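Side-chain contacts in ferrichrome ABC transporter substrate-binding protein (PDB 5FLY), which probably binds ferric hydroxamate siderophores such as ferrichrome at the cell surface and hands them to an ABC transporter for iron uptake: residues D67-E72 against A78-D83; P82-T87 against G121-K126; I168-K173 against K192-A197; I219-A224 against A236-L241. All coordinates share one frame; numbering follows the deposited sequence.

Contact 1 of 4, residues D67-E72 against A78-D83; sequences DKVGAE and ASLKPD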
# COMPACT_ATOMS: atom_id res chain seq x y z
N ASP A 67 -19.64 4.70 8.29
CA ASP A 67 -20.16 3.34 8.38
C ASP A 67 -19.18 2.32 7.82
O ASP A 67 -18.62 2.51 6.74
CB ASP A 67 -21.48 3.21 7.64
CG ASP A 67 -22.68 3.50 8.53
OD1 ASP A 67 -22.52 4.25 9.53
OD2 ASP A 67 -23.77 2.99 8.22
N LYS A 68 -19.02 1.23 8.56
CA LYS A 68 -18.11 0.16 8.16
C LYS A 68 -18.89 -0.95 7.48
O LYS A 68 -20.03 -1.25 7.88
CB LYS A 68 -17.36 -0.42 9.37
CG LYS A 68 -16.56 0.61 10.16
CD LYS A 68 -15.64 1.41 9.28
CE LYS A 68 -14.72 2.30 10.08
NZ LYS A 68 -15.40 3.11 11.12
N VAL A 69 -18.28 -1.54 6.46
CA VAL A 69 -18.94 -2.57 5.66
C VAL A 69 -18.14 -3.88 5.66
O VAL A 69 -16.93 -3.88 5.46
CB VAL A 69 -19.14 -2.10 4.20
CG1 VAL A 69 -19.96 -3.11 3.41
CG2 VAL A 69 -19.82 -0.74 4.17
N GLY A 70 -18.83 -4.99 5.86
CA GLY A 70 -18.23 -6.32 5.71
C GLY A 70 -17.89 -6.65 4.26
O GLY A 70 -18.62 -6.27 3.36
N ALA A 71 -16.80 -7.38 4.04
CA ALA A 71 -16.25 -7.58 2.69
C ALA A 71 -17.25 -8.13 1.67
O ALA A 71 -17.14 -7.85 0.47
CB ALA A 71 -15.04 -8.52 2.75
N GLU A 72 -18.20 -8.92 2.14
CA GLU A 72 -19.19 -9.52 1.25
C GLU A 72 -20.60 -9.02 1.50
O GLU A 72 -21.56 -9.56 0.96
CB GLU A 72 -19.18 -11.04 1.40
CG GLU A 72 -17.83 -11.69 1.13
CD GLU A 72 -17.89 -13.21 1.16
OE1 GLU A 72 -18.94 -13.77 1.54
OE2 GLU A 72 -16.88 -13.84 0.77
N ALA A 78 -25.92 -1.71 -0.52
CA ALA A 78 -27.17 -1.24 -1.10
C ALA A 78 -27.89 -0.30 -0.13
O ALA A 78 -28.42 0.73 -0.54
CB ALA A 78 -28.05 -2.42 -1.48
N SER A 79 -27.89 -0.64 1.16
CA SER A 79 -28.61 0.18 2.15
C SER A 79 -28.05 1.59 2.26
O SER A 79 -28.73 2.48 2.75
CB SER A 79 -28.59 -0.49 3.52
OG SER A 79 -27.34 -0.34 4.16
N LEU A 80 -26.81 1.79 1.83
CA LEU A 80 -26.18 3.11 1.93
C LEU A 80 -26.50 3.99 0.71
O LEU A 80 -26.08 5.14 0.64
CB LEU A 80 -24.66 2.96 2.09
CG LEU A 80 -24.19 2.46 3.46
CD1 LEU A 80 -22.70 2.09 3.47
CD2 LEU A 80 -24.52 3.48 4.58
N LYS A 81 -27.25 3.44 -0.24
CA LYS A 81 -27.65 4.18 -1.44
C LYS A 81 -26.50 4.94 -2.09
O LYS A 81 -26.58 6.16 -2.29
CB LYS A 81 -28.78 5.15 -1.09
CG LYS A 81 -29.96 4.50 -0.39
CD LYS A 81 -30.60 3.41 -1.24
CE LYS A 81 -31.82 2.81 -0.55
NZ LYS A 81 -32.83 3.85 -0.22
N PRO A 82 -25.42 4.23 -2.43
CA PRO A 82 -24.26 4.85 -3.06
C PRO A 82 -24.54 5.39 -4.46
O PRO A 82 -25.45 4.88 -5.13
CB PRO A 82 -23.25 3.70 -3.14
CG PRO A 82 -24.08 2.46 -3.16
CD PRO A 82 -25.29 2.76 -2.34
N ASP A 83 -23.80 6.41 -4.90
CA ASP A 83 -23.81 6.76 -6.32
C ASP A 83 -22.52 6.30 -7.00
O ASP A 83 -22.37 6.44 -8.21
CB ASP A 83 -24.06 8.27 -6.52
CG ASP A 83 -22.99 9.17 -5.93
OD1 ASP A 83 -22.04 8.72 -5.27
OD2 ASP A 83 -23.14 10.41 -6.15
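L80 reaches across to D67 and V69 with its two methyl groups, one for each partner. Its CB leaves the backbone in the direction of segment 67-72, chi1 of -73° sets CG beside the backbone N, and the side chain forks there. CD1 of L80 lies 4.1 Å from CG2 of V69; the two side chains run antiparallel alongside each other, a loose apolar touch. On the other branch, CD2 of L80 comes to 3.7 Å from OD2 of D67, a van der Waals approach to a carboxylate whose polar partner is elsewhere: OD2 forms a salt bridge with K76 of helix 74-79. V69 belongs to the short strand 68-69 at one border of the parallel five-stranded sheet, and L80 follows the helix that leads out of this strand, so the contact lies within a beta-alpha-beta crossover. Just beyond L80 the chain breaks helical geometry at K81, which has positive phi, although K81 N still bonds to A78 O at 3.0 Å. L80 also leans on V29 of strand 28-30, while its carbonyl oxygen accepts a hydrogen bond from R27.

Contact 2 of 4, residues P82-T87 against G121-K126; sequences PDLIIT and GDIVGK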
# COMPACT_ATOMS: atom_id res chain seq x y z
N PRO A 82 -25.42 4.23 -2.43
CA PRO A 82 -24.26 4.85 -3.06
C PRO A 82 -24.54 5.39 -4.46
O PRO A 82 -25.45 4.88 -5.13
CB PRO A 82 -23.25 3.70 -3.14
CG PRO A 82 -24.08 2.46 -3.16
CD PRO A 82 -25.29 2.76 -2.34
N ASP A 83 -23.80 6.41 -4.90
CA ASP A 83 -23.81 6.76 -6.32
C ASP A 83 -22.52 6.30 -7.00
O ASP A 83 -22.37 6.44 -8.21
CB ASP A 83 -24.06 8.27 -6.52
CG ASP A 83 -22.99 9.17 -5.93
OD1 ASP A 83 -22.04 8.72 -5.27
OD2 ASP A 83 -23.14 10.41 -6.15
N LEU A 84 -21.62 5.70 -6.22
CA LEU A 84 -20.36 5.17 -6.74
C LEU A 84 -19.82 4.16 -5.76
O LEU A 84 -19.80 4.42 -4.55
CB LEU A 84 -19.34 6.31 -6.96
CG LEU A 84 -17.95 5.88 -7.44
CD1 LEU A 84 -17.99 5.26 -8.82
CD2 LEU A 84 -16.99 7.08 -7.44
N ILE A 85 -19.37 3.01 -6.28
CA ILE A 85 -18.77 1.95 -5.48
C ILE A 85 -17.35 1.68 -5.98
O ILE A 85 -17.15 1.62 -7.18
CB ILE A 85 -19.59 0.65 -5.55
CG1 ILE A 85 -21.01 0.89 -5.01
CG2 ILE A 85 -18.89 -0.47 -4.80
CD1 ILE A 85 -22.00 -0.20 -5.40
N ILE A 86 -16.39 1.59 -5.06
CA ILE A 86 -14.99 1.31 -5.38
C ILE A 86 -14.62 -0.02 -4.77
O ILE A 86 -14.81 -0.24 -3.59
CB ILE A 86 -14.02 2.39 -4.81
CG1 ILE A 86 -14.48 3.80 -5.16
CG2 ILE A 86 -12.57 2.12 -5.28
CD1 ILE A 86 -14.53 4.09 -6.63
N THR A 87 -14.09 -0.93 -5.59
CA THR A 87 -13.64 -2.23 -5.08
C THR A 87 -12.47 -2.72 -5.91
O THR A 87 -11.87 -1.95 -6.67
CB THR A 87 -14.80 -3.27 -5.08
OG1 THR A 87 -14.41 -4.42 -4.31
CG2 THR A 87 -15.21 -3.67 -6.51
N GLY A 121 -7.81 11.52 -7.44
CA GLY A 121 -8.07 12.90 -7.83
C GLY A 121 -9.02 13.02 -9.01
O GLY A 121 -9.89 13.91 -9.05
N ASP A 122 -8.86 12.14 -10.00
CA ASP A 122 -9.72 12.17 -11.17
C ASP A 122 -11.17 11.84 -10.80
O ASP A 122 -12.10 12.48 -11.30
CB ASP A 122 -9.21 11.20 -12.24
CG ASP A 122 -7.88 11.63 -12.85
OD1 ASP A 122 -7.57 12.85 -12.80
OD2 ASP A 122 -7.16 10.77 -13.41
N ILE A 123 -11.36 10.86 -9.92
CA ILE A 123 -12.69 10.46 -9.50
C ILE A 123 -13.45 11.61 -8.87
O ILE A 123 -14.62 11.83 -9.20
CB ILE A 123 -12.61 9.27 -8.51
CG1 ILE A 123 -12.23 8.01 -9.28
CG2 ILE A 123 -13.95 9.04 -7.80
CD1 ILE A 123 -11.84 6.82 -8.43
N VAL A 124 -12.80 12.34 -7.97
CA VAL A 124 -13.51 13.35 -7.17
C VAL A 124 -13.32 14.77 -7.71
O VAL A 124 -13.84 15.72 -7.13
CB VAL A 124 -13.07 13.35 -5.70
CG1 VAL A 124 -13.43 12.01 -5.05
CG2 VAL A 124 -11.59 13.68 -5.55
N GLY A 125 -12.58 14.90 -8.81
CA GLY A 125 -12.38 16.19 -9.44
C GLY A 125 -11.44 17.10 -8.66
O GLY A 125 -11.68 18.31 -8.56
N LYS A 126 -10.40 16.51 -8.08
CA LYS A 126 -9.39 17.28 -7.35
C LYS A 126 -7.97 16.98 -7.83
O LYS A 126 -7.04 16.77 -7.04
CB LYS A 126 -9.54 17.03 -5.84
CG LYS A 126 -10.83 17.63 -5.28
CD LYS A 126 -11.09 17.31 -3.83
CE LYS A 126 -12.49 17.83 -3.43
NZ LYS A 126 -12.88 17.46 -2.05
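I123 meets two residues of strand 84-88, L84 and I86, and both meetings are purely apolar. The tighter one joins CD2 of L84 to CG2 of I123 at 3.6 Å, with the two side chains crossing at a slant. The first two torsions of L84 (177° and 65°) together aim its CD2 methyl out from the strand to the helix. The looser one brings CD1 of I86 within 4.2 Å of CD1 of I123, methyl to methyl. I123 therefore uses two branches, the short CG2 for L84 and the far end of the CG1 arm for I86. L84 and I86 are two apart on the strand and point to the same side of it, and all three residues are buried.

Within segment 121-126 the helix end is closed by backbone bonds. K126 N bonds to G121 O at 2.8 Å, and G125 N makes a weak bond to the same oxygen. G125, with positive phi, is where the chain leaves the helix, and K126 stands at the N-cap position of the next one, helix 127-152.

The contact lays the last turn of helix 113-124 against one side of the parallel sheet. On the sheet, strand 84-88 runs between strands 28-30 and 103-106; I86 also touches I104 and F106 of the latter. L84 touches I21 of strand 15-22, which belongs to a separate antiparallel two-stranded sheet.

Contact 3 of 4, residues I168-K173 against K192-A197; sequences IYAYGK and KALDDA. With 7PG (2,5,8,11,14,17,20,23-octaoxapentacosan-25-ol), chain P.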
# COMPACT_ATOMS: atom_id res chain seq x y z
N ILE A 168 5.85 -16.49 5.43
CA ILE A 168 6.76 -15.39 5.12
C ILE A 168 6.45 -14.86 3.73
O ILE A 168 6.36 -15.63 2.77
CB ILE A 168 8.23 -15.83 5.18
CG1 ILE A 168 8.49 -16.57 6.50
CG2 ILE A 168 9.16 -14.63 5.04
CD1 ILE A 168 9.84 -17.24 6.61
N TYR A 169 6.31 -13.54 3.62
CA TYR A 169 6.11 -12.90 2.32
C TYR A 169 7.23 -11.91 2.02
O TYR A 169 7.82 -11.37 2.93
CB TYR A 169 4.75 -12.21 2.29
CG TYR A 169 3.63 -13.21 2.53
CD1 TYR A 169 3.10 -13.93 1.46
CD2 TYR A 169 3.17 -13.47 3.80
CE1 TYR A 169 2.11 -14.86 1.66
CE2 TYR A 169 2.18 -14.41 4.02
CZ TYR A 169 1.65 -15.10 2.94
OH TYR A 169 0.66 -16.04 3.13
N ALA A 170 7.56 -11.71 0.74
CA ALA A 170 8.47 -10.63 0.35
C ALA A 170 7.83 -9.84 -0.78
O ALA A 170 7.02 -10.38 -1.54
CB ALA A 170 9.83 -11.18 -0.06
N TYR A 171 8.20 -8.57 -0.91
CA TYR A 171 7.47 -7.66 -1.80
C TYR A 171 8.29 -7.05 -2.93
O TYR A 171 9.50 -6.87 -2.81
CB TYR A 171 6.83 -6.56 -0.96
CG TYR A 171 5.87 -7.19 0.01
CD1 TYR A 171 4.68 -7.72 -0.45
CD2 TYR A 171 6.20 -7.35 1.35
CE1 TYR A 171 3.81 -8.36 0.41
CE2 TYR A 171 5.33 -7.98 2.22
CZ TYR A 171 4.13 -8.48 1.73
OH TYR A 171 3.25 -9.13 2.56
N GLY A 172 7.60 -6.83 -4.04
CA GLY A 172 8.10 -6.02 -5.14
C GLY A 172 8.06 -4.54 -4.80
O GLY A 172 7.86 -4.16 -3.65
N LYS A 173 8.23 -3.67 -5.81
CA LYS A 173 8.38 -2.25 -5.53
C LYS A 173 7.07 -1.50 -5.23
O LYS A 173 7.11 -0.35 -4.81
CB LYS A 173 9.09 -1.56 -6.69
CG LYS A 173 10.51 -2.09 -6.91
CD LYS A 173 11.30 -1.24 -7.90
CE LYS A 173 12.75 -1.72 -8.03
NZ LYS A 173 12.82 -3.09 -8.64
N LYS A 192 18.71 -8.46 -6.79
CA LYS A 192 18.29 -9.06 -8.06
C LYS A 192 17.39 -10.29 -7.89
O LYS A 192 16.39 -10.42 -8.59
CB LYS A 192 19.53 -9.42 -8.88
CG LYS A 192 19.24 -10.14 -10.20
CD LYS A 192 18.35 -9.34 -11.13
CE LYS A 192 18.32 -9.94 -12.53
NZ LYS A 192 17.32 -9.24 -13.38
N ALA A 193 17.73 -11.18 -6.96
CA ALA A 193 16.96 -12.42 -6.82
C ALA A 193 15.54 -12.11 -6.36
O ALA A 193 14.59 -12.80 -6.75
CB ALA A 193 17.64 -13.36 -5.84
N LEU A 194 15.42 -11.10 -5.52
CA LEU A 194 14.14 -10.67 -4.98
C LEU A 194 13.31 -9.99 -6.08
O LEU A 194 12.12 -10.23 -6.20
CB LEU A 194 14.36 -9.72 -3.80
CG LEU A 194 13.09 -9.12 -3.19
CD1 LEU A 194 12.07 -10.21 -2.83
CD2 LEU A 194 13.45 -8.30 -1.95
N ASP A 195 13.97 -9.17 -6.89
CA ASP A 195 13.33 -8.56 -8.04
C ASP A 195 12.71 -9.64 -8.93
O ASP A 195 11.52 -9.58 -9.26
CB ASP A 195 14.34 -7.72 -8.83
CG ASP A 195 13.70 -6.87 -9.92
OD1 ASP A 195 12.46 -6.70 -9.92
OD2 ASP A 195 14.45 -6.36 -10.77
N ASP A 196 13.52 -10.63 -9.30
CA ASP A 196 13.05 -11.69 -10.18
C ASP A 196 11.89 -12.49 -9.58
O ASP A 196 10.94 -12.82 -10.28
CB ASP A 196 14.20 -12.62 -10.55
CG ASP A 196 15.23 -11.95 -11.44
OD1 ASP A 196 14.92 -10.90 -12.04
OD2 ASP A 196 16.35 -12.48 -11.53
N ALA A 197 11.97 -12.77 -8.28
CA ALA A 197 10.93 -13.53 -7.58
C ALA A 197 9.63 -12.75 -7.39
O ALA A 197 8.59 -13.37 -7.14
CB ALA A 197 11.44 -13.99 -6.21
C2 7PG P . -4.06 -6.54 4.05
O1 7PG P . -3.63 -7.28 5.16
C3 7PG P . -2.50 -8.06 4.90
C4 7PG P . -2.92 -9.51 4.66
O2 7PG P . -1.82 -10.37 4.76
C5 7PG P . -0.73 -10.03 3.96
C6 7PG P . -0.02 -11.26 3.41
O3 7PG P . 0.47 -10.99 2.12
C7 7PG P . -0.43 -11.18 1.06
C8 7PG P . 0.14 -10.53 -0.20
O4 7PG P . -0.76 -10.56 -1.28
C9 7PG P . -1.98 -9.92 -1.04
C10 7PG P . -2.63 -9.36 -2.31
O5 7PG P . -3.34 -8.21 -1.91
C11 7PG P . -3.79 -7.34 -2.91
C12 7PG P . -4.02 -5.95 -2.30
O6 7PG P . -3.18 -5.01 -2.91
C13 7PG P . -2.00 -4.66 -2.24
C14 7PG P . -2.32 -3.86 -0.98
O7 7PG P . -1.42 -2.79 -0.89
C15 7PG P . -1.91 -1.65 -0.23
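K173 and D195 form a long salt bridge, NZ to OD1 at 3.8 Å, beside an apolar touch, while the strand that carries the lysine turns two tyrosines to a bound polyether. The lysine chain runs extended as far as its last torsion, where a bend (chi4 66°) swings NZ across to the carboxylate. Further in, CD1 of L194 packs on CB of A170 at 3.7 Å; CG of L194 stands anti to the backbone N (chi1 176°), which sends the branch from helix 192-198 to strand 167-171. L194 also touches T159 of strand 158-164 and Y183 of helix 179-185.

The neighbours of A170 serve the ligand pocket. Y169 takes the ether oxygen O3 of 7PG over the centre of one ring face, 3.8 Å above its plane. Y171, which leaves the strand on the side away from the helix, has OH 3.4 Å from O3 of 7PG, and C8 of the ligand lies at its ring edge. The hydroxyl is hydrogen-bonded to E162, another residue of the pocket.

The polyether occupies a pocket in which siderophore probably binds. Since the ion pair is long and K173 is exposed, its electrostatic contribution is probably modest. Close joining of helix to strand rests instead on the buried methyl contact, on the side of the strand turned from the aromatic rings that meet the ligand.

Contact 4 of 4, residues I219-A224 against A236-L241; sequences IITAKA and AMWQNL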
# COMPACT_ATOMS: atom_id res chain seq x y z
N ILE A 219 17.52 -5.45 6.06
CA ILE A 219 16.36 -6.32 6.09
C ILE A 219 15.32 -5.81 7.06
O ILE A 219 15.56 -5.67 8.25
CB ILE A 219 16.72 -7.76 6.48
CG1 ILE A 219 17.82 -8.31 5.56
CG2 ILE A 219 15.45 -8.65 6.44
CD1 ILE A 219 18.36 -9.64 6.02
N ILE A 220 14.14 -5.57 6.53
CA ILE A 220 13.03 -5.05 7.29
C ILE A 220 11.97 -6.12 7.37
O ILE A 220 11.57 -6.66 6.34
CB ILE A 220 12.47 -3.78 6.68
CG1 ILE A 220 13.56 -2.69 6.65
CG2 ILE A 220 11.23 -3.32 7.45
CD1 ILE A 220 13.20 -1.49 5.80
N THR A 221 11.55 -6.43 8.60
CA THR A 221 10.49 -7.41 8.85
C THR A 221 9.22 -6.72 9.35
O THR A 221 9.20 -6.10 10.42
CB THR A 221 10.93 -8.47 9.86
OG1 THR A 221 12.04 -9.18 9.31
CG2 THR A 221 9.79 -9.46 10.17
N ALA A 222 8.17 -6.83 8.55
CA ALA A 222 6.85 -6.34 8.93
C ALA A 222 6.13 -7.43 9.70
O ALA A 222 5.99 -8.54 9.19
CB ALA A 222 6.06 -5.93 7.72
N LYS A 223 5.71 -7.12 10.92
CA LYS A 223 5.02 -8.09 11.76
C LYS A 223 4.05 -7.41 12.69
O LYS A 223 4.12 -6.19 12.92
CB LYS A 223 6.01 -8.92 12.57
CG LYS A 223 6.86 -8.10 13.55
CD LYS A 223 7.80 -8.98 14.37
CE LYS A 223 7.03 -9.80 15.41
NZ LYS A 223 6.51 -8.96 16.52
N ALA A 224 3.12 -8.19 13.23
CA ALA A 224 2.20 -7.66 14.22
C ALA A 224 2.93 -7.33 15.51
O ALA A 224 3.81 -8.05 15.94
CB ALA A 224 1.08 -8.64 14.49
N ALA A 236 20.49 -20.11 12.44
CA ALA A 236 21.88 -19.84 12.10
C ALA A 236 21.98 -19.10 10.77
O ALA A 236 22.78 -18.17 10.64
CB ALA A 236 22.68 -21.13 12.07
N MET A 237 21.15 -19.49 9.80
CA MET A 237 21.15 -18.85 8.47
C MET A 237 20.94 -17.36 8.64
O MET A 237 21.67 -16.55 8.05
CB MET A 237 20.05 -19.44 7.57
CG MET A 237 19.73 -18.58 6.32
SD MET A 237 18.58 -19.30 5.13
CE MET A 237 17.18 -19.68 6.15
N TRP A 238 19.96 -16.99 9.45
CA TRP A 238 19.62 -15.58 9.67
C TRP A 238 20.79 -14.86 10.31
O TRP A 238 21.21 -13.80 9.85
CB TRP A 238 18.39 -15.48 10.57
CG TRP A 238 18.01 -14.07 10.96
CD1 TRP A 238 18.35 -13.42 12.11
CD2 TRP A 238 17.23 -13.15 10.19
NE1 TRP A 238 17.82 -12.15 12.11
CE2 TRP A 238 17.12 -11.97 10.94
CE3 TRP A 238 16.60 -13.22 8.94
CZ2 TRP A 238 16.42 -10.85 10.48
CZ3 TRP A 238 15.89 -12.10 8.49
CH2 TRP A 238 15.82 -10.94 9.25
N GLN A 239 21.31 -15.43 11.38
CA GLN A 239 22.38 -14.79 12.12
C GLN A 239 23.62 -14.59 11.27
O GLN A 239 24.43 -13.70 11.55
CB GLN A 239 22.71 -15.60 13.35
CG GLN A 239 21.55 -15.63 14.32
CD GLN A 239 21.90 -16.35 15.57
OE1 GLN A 239 21.24 -17.31 15.97
NE2 GLN A 239 22.97 -15.91 16.20
N ASN A 240 23.77 -15.40 10.23
CA ASN A 240 24.94 -15.30 9.37
C ASN A 240 24.74 -14.37 8.17
O ASN A 240 25.69 -14.14 7.41
CB ASN A 240 25.35 -16.70 8.93
CG ASN A 240 26.16 -17.42 10.01
OD1 ASN A 240 27.38 -17.45 9.96
ND2 ASN A 240 25.47 -17.97 11.00
N LEU A 241 23.54 -13.81 8.00
CA LEU A 241 23.33 -12.83 6.93
C LEU A 241 24.14 -11.57 7.20
O LEU A 241 24.24 -11.12 8.34
CB LEU A 241 21.85 -12.47 6.80
CG LEU A 241 20.97 -13.65 6.41
CD1 LEU A 241 19.52 -13.26 6.45
CD2 LEU A 241 21.33 -14.15 5.01
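I219 touches both W238 and L241, using a different methyl for each. CG2 of I219 comes to 3.6 Å from CH2 of W238 and lies a little farther from CZ3, so the far corner of the six-membered ring receives it, at a slant to the ring plane. The two side chains approach head-on. CD1 of I219, at the end of the longer branch, meets CD1 of L241 at 3.8 Å, the two side chains at roughly a right angle. T221, two residues along strand 218-223, adds a looser approach of OG1 to CH2 of W238 at 4.2 Å.

Several features set these groups in place. The first torsion of W238 (176°) holds the indole out from helix 236-239, and its benzo end reaches the strand. F232 packs edge-to-face against the same indole, and V244 of helix 242-245 touches it too, while W238 N bonds to the hydroxyl of T235. At the helix end, A236 O accepts both the backbone N of N240, at 3.0 Å, and its side-chain ND2, at 2.7 Å. L241 N bonds to W238 O, and L241 occupies the N-cap position of the helix that follows. The backbone of I219 pairs with F250 of strand 249-253 and with Y248 just before it, and the I219 side chain leans on F161.

Cohesion between strand and helix thus comes from dispersion between methyl groups and the benzo end of a buried indole, while the two bonds to A236 O tie N240 back to the helix.

Overall arrangement
Two pairs of contacts occupy the two ends of the molecule. Contacts 1 and 2 come first along the chain, share P82 and D83, and have centres 15 Å apart; both reach the parallel sheet, through strands 68-69 and 84-88. Contacts 3 and 4 follow, also 15 Å apart between centres, on the mixed sheet, through strands 167-171 and 218-223. Across the molecule the centres lie 32 to 40 Å apart, on opposite sides of the chain's centre. This matches the two-lobed build of class III solute-binding proteins, whose lobes are joined by one long helix, here probably 127-152. The bound polyether marks the cleft between the lobes, and contact 3 borders it directly.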